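Local atomic coordinates of 4-oxalocrotonate decarboxylase NahK (Pseudomonas putida, PDB entry 5D2K), a protein that catalyses the metal-assisted decarboxylation of (3E)-2-oxohex-3-enedioate to 2-oxopent-4-enoate in the bacterial breakdown of naphthalene. Residues I143-V148 against G234-T239. The protein carries 1 engineered substitution. Sequence-based numbering, arbitrary orientation.
Sequences IPTVEV and GTFIMT. With MG (magnesium ion), chain C.
With CG anti to the carbonyl carbon and a bend at the thioether (chi3 51°), Met238 brings its terminal methyl against both Thr145 and Glu147. Met238 CE lies 3.4 Å from Glu147 CB and 3.6 Å from Thr145 CG2, so the methyl makes the closest approach of the two segments, and Thr145 CG2 lies against SD as well as CE. Phe236 instead holds CG anti to the backbone N, which carries its ring tip to strand 143-148. Its edge is met near the ring plane by two groups: Ile143 CD1 is 3.7 Å from Phe236 CE1, and Thr145 OG1 is 3.7 Å from Phe236 CZ. Thr145 OG1 donates to Ile143 O at 2.9 Å, from above the carbonyl plane (55° out of it), and also hydrogen-bonds with Ser118 OG. The contact sits in the mixed beta-sheet of the FAA-hydrolase fold, where strand 112-121 pairs antiparallel with both strands 139-149 and 236-238. The axes of strands 143-148 and 236-238 are 9.1 Å apart at an angle of 55°, and they meet through side chains. Phe173 adds a second ring beside Phe236. The packing leads directly to the active site: the extended chain of Glu147 reaches past the Met238 methyl, and Glu147 OE1 is one of six atoms bound to the magnesium ion, at 2.0 Å; a water molecule, Glu114 and Glu116 supply others. Glu147 OE2 forms a salt bridge with Lys69, and the Glu147 side chain also touches the bound 2-oxoadipate.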
ATOM      1  N   ILE A 143      -4.305 -11.683   6.708  1.00  9.61           N
ATOM      2  CA  ILE A 143      -4.832 -11.905   5.361  0.56 11.36           C
ATOM      3  C   ILE A 143      -3.737 -11.839   4.301  1.00 10.76           C
ATOM      4  O   ILE A 143      -3.171 -10.771   4.074  1.00 10.63           O
ATOM      5  CB  ILE A 143      -5.904 -10.854   5.001  0.56 12.10           C
ATOM      6  CG1 ILE A 143      -7.096 -10.941   5.959  0.56 11.17           C
ATOM      7  CG2 ILE A 143      -6.362 -11.014   3.557  0.56 12.78           C
ATOM      8  CD1 ILE A 143      -8.116  -9.848   5.731  0.56 14.69           C
ATOM      9  N   PRO A 144      -3.439 -12.978   3.642  1.00  9.06           N
ATOM     10  CA  PRO A 144      -2.519 -12.927   2.494  1.00  9.95           C
ATOM     11  C   PRO A 144      -3.045 -11.955   1.445  1.00 10.67           C
ATOM     12  O   PRO A 144      -4.221 -12.038   1.093  1.00  9.51           O
ATOM     13  CB  PRO A 144      -2.522 -14.366   1.979  1.00  9.22           C
ATOM     14  CG  PRO A 144      -2.756 -15.189   3.227  1.00  8.94           C
ATOM     15  CD  PRO A 144      -3.805 -14.365   3.986  1.00 10.10           C
ATOM     16  N   THR A 145      -2.207 -11.022   0.998  1.00  7.71           N
ATOM     17  CA  THR A 145      -2.661  -9.952   0.112  1.00  8.25           C
ATOM     18  C   THR A 145      -1.598  -9.610  -0.922  1.00 10.40           C
ATOM     19  O   THR A 145      -0.439  -9.377  -0.570  1.00 12.33           O
ATOM     20  CB  THR A 145      -2.994  -8.657   0.896  1.00  9.32           C
ATOM     21  OG1 THR A 145      -3.902  -8.944   1.962  1.00 10.25           O
ATOM     22  CG2 THR A 145      -3.622  -7.598  -0.014  1.00 11.61           C
ATOM     23  N   VAL A 146      -1.998  -9.557  -2.191  1.00  8.48           N
ATOM     24  CA  VAL A 146      -1.127  -9.089  -3.260  1.00  9.33           C
ATOM     25  C   VAL A 146      -1.538  -7.675  -3.647  1.00 10.82           C
ATOM     26  O   VAL A 146      -2.708  -7.445  -3.976  1.00 12.88           O
ATOM     27  CB  VAL A 146      -1.207 -10.015  -4.498  1.00  9.47           C
ATOM     28  CG1 VAL A 146      -0.361  -9.466  -5.658  1.00 11.48           C
ATOM     29  CG2 VAL A 146      -0.728 -11.411  -4.130  1.00 10.89           C
ATOM     30  N   GLU A 147      -0.619  -6.715  -3.567  1.00  8.34           N
ATOM     31  CA  GLU A 147      -0.943  -5.368  -4.021  1.00  8.55           C
ATOM     32  C   GLU A 147      -0.627  -5.212  -5.491  1.00 10.83           C
ATOM     33  O   GLU A 147       0.351  -5.753  -5.974  1.00 11.36           O
ATOM     34  CB  GLU A 147      -0.180  -4.287  -3.248  1.00  9.50           C
ATOM     35  CG  GLU A 147      -0.896  -2.931  -3.382  1.00 11.11           C
ATOM     36  CD  GLU A 147      -0.274  -1.779  -2.599  1.00 14.88           C
ATOM     37  OE1 GLU A 147       0.813  -1.938  -2.004  1.00 13.63           O
ATOM     38  OE2 GLU A 147      -0.889  -0.690  -2.604  1.00 15.12           O
ATOM     39  N   VAL A 148      -1.470  -4.463  -6.193  1.00  7.08           N
ATOM     40  CA  VAL A 148      -1.115  -3.947  -7.509  1.00  9.54           C
ATOM     41  C   VAL A 148      -0.791  -2.481  -7.321  1.00  8.59           C
ATOM     42  O   VAL A 148      -1.677  -1.701  -6.953  1.00 10.42           O
ATOM     43  CB  VAL A 148      -2.240  -4.114  -8.542  1.00  9.40           C
ATOM     44  CG1 VAL A 148      -1.745  -3.657  -9.928  1.00 10.17           C
ATOM     45  CG2 VAL A 148      -2.712  -5.563  -8.592  1.00  9.54           C
ATOM     46  N   GLY A 234     -10.965  -2.440  13.690  1.00 11.12           N
ATOM     47  CA  GLY A 234     -11.598  -2.977  12.499  1.00 14.35           C
ATOM     48  C   GLY A 234     -10.945  -2.552  11.202  1.00 15.71           C
ATOM     49  O   GLY A 234     -11.525  -2.722  10.132  1.00 17.23           O
ATOM     50  N   THR A 235      -9.737  -2.002  11.285  1.00 13.17           N
ATOM     51  CA  THR A 235      -9.038  -1.530  10.100  1.00 11.61           C
ATOM     52  C   THR A 235      -8.199  -2.628   9.445  1.00 10.45           C
ATOM     53  O   THR A 235      -7.462  -3.350  10.115  1.00 10.83           O
ATOM     54  CB  THR A 235      -8.129  -0.325  10.435  1.00 12.35           C
ATOM     55  OG1 THR A 235      -8.926   0.714  11.030  1.00 13.22           O
ATOM     56  CG2 THR A 235      -7.434   0.227   9.179  1.00 12.51           C
ATOM     57  N   PHE A 236      -8.325  -2.721   8.126  1.00 10.50           N
ATOM     58  CA  PHE A 236      -7.497  -3.594   7.290  1.00  8.62           C
ATOM     59  C   PHE A 236      -6.215  -2.845   6.949  1.00  8.37           C
ATOM     60  O   PHE A 236      -6.268  -1.722   6.458  1.00 10.91           O
ATOM     61  CB  PHE A 236      -8.288  -3.990   6.036  1.00 10.05           C
ATOM     62  CG  PHE A 236      -7.514  -4.760   4.991  1.00 10.24           C
ATOM     63  CD1 PHE A 236      -7.393  -6.136   5.069  1.00 11.38           C
ATOM     64  CD2 PHE A 236      -7.012  -4.118   3.876  1.00 14.03           C
ATOM     65  CE1 PHE A 236      -6.733  -6.847   4.069  1.00 13.54           C
ATOM     66  CE2 PHE A 236      -6.351  -4.825   2.878  1.00 13.67           C
ATOM     67  CZ  PHE A 236      -6.209  -6.189   2.984  1.00 13.18           C
ATOM     68  N   ILE A 237      -5.064  -3.462   7.240  1.00  7.75           N
ATOM     69  CA  ILE A 237      -3.754  -2.843   7.000  1.00  8.77           C
ATOM     70  C   ILE A 237      -2.843  -3.738   6.174  1.00  9.58           C
ATOM     71  O   ILE A 237      -2.519  -4.850   6.591  1.00 10.10           O
ATOM     72  CB  ILE A 237      -3.014  -2.524   8.326  1.00  8.49           C
ATOM     73  CG1 ILE A 237      -3.903  -1.731   9.282  1.00  8.68           C
ATOM     74  CG2 ILE A 237      -1.691  -1.794   8.051  1.00 12.32           C
ATOM     75  CD1 ILE A 237      -3.281  -1.600  10.667  1.00 11.07           C
ATOM     76  N   MET A 238      -2.396  -3.241   5.026  1.00  8.07           N
ATOM     77  CA  MET A 238      -1.395  -3.948   4.222  1.00 10.08           C
ATOM     78  C   MET A 238      -0.022  -3.495   4.686  1.00  9.56           C
ATOM     79  O   MET A 238       0.290  -2.309   4.592  1.00 12.51           O
ATOM     80  CB  MET A 238      -1.585  -3.658   2.732  1.00 13.52           C
ATOM     81  CG  MET A 238      -2.921  -4.114   2.197  1.00 12.65           C
ATOM     82  SD  MET A 238      -3.053  -3.883   0.405  1.00 15.28           S
ATOM     83  CE  MET A 238      -1.588  -4.654  -0.168  1.00 12.84           C
ATOM     84  N   THR A 239       0.806  -4.413   5.185  1.00  9.25           N
ATOM     85  CA  THR A 239       1.965  -3.971   5.956  1.00  8.91           C
ATOM     86  C   THR A 239       3.221  -3.704   5.142  1.00 10.07           C
ATOM     87  O   THR A 239       4.180  -3.143   5.673  1.00  9.60           O
ATOM     88  CB  THR A 239       2.307  -4.982   7.095  1.00  8.00           C
ATOM     89  OG1 THR A 239       2.622  -6.270   6.551  1.00 10.07           O
ATOM     90  CG2 THR A 239       1.132  -5.110   8.087  1.00 10.15           C
TER
HETATM   91 MG    MG C 301       2.603  -2.286  -1.143  1.00 12.55          MG
HETATM   92  O   HOH W   1       1.889  -1.799   0.759  1.00 12.84           O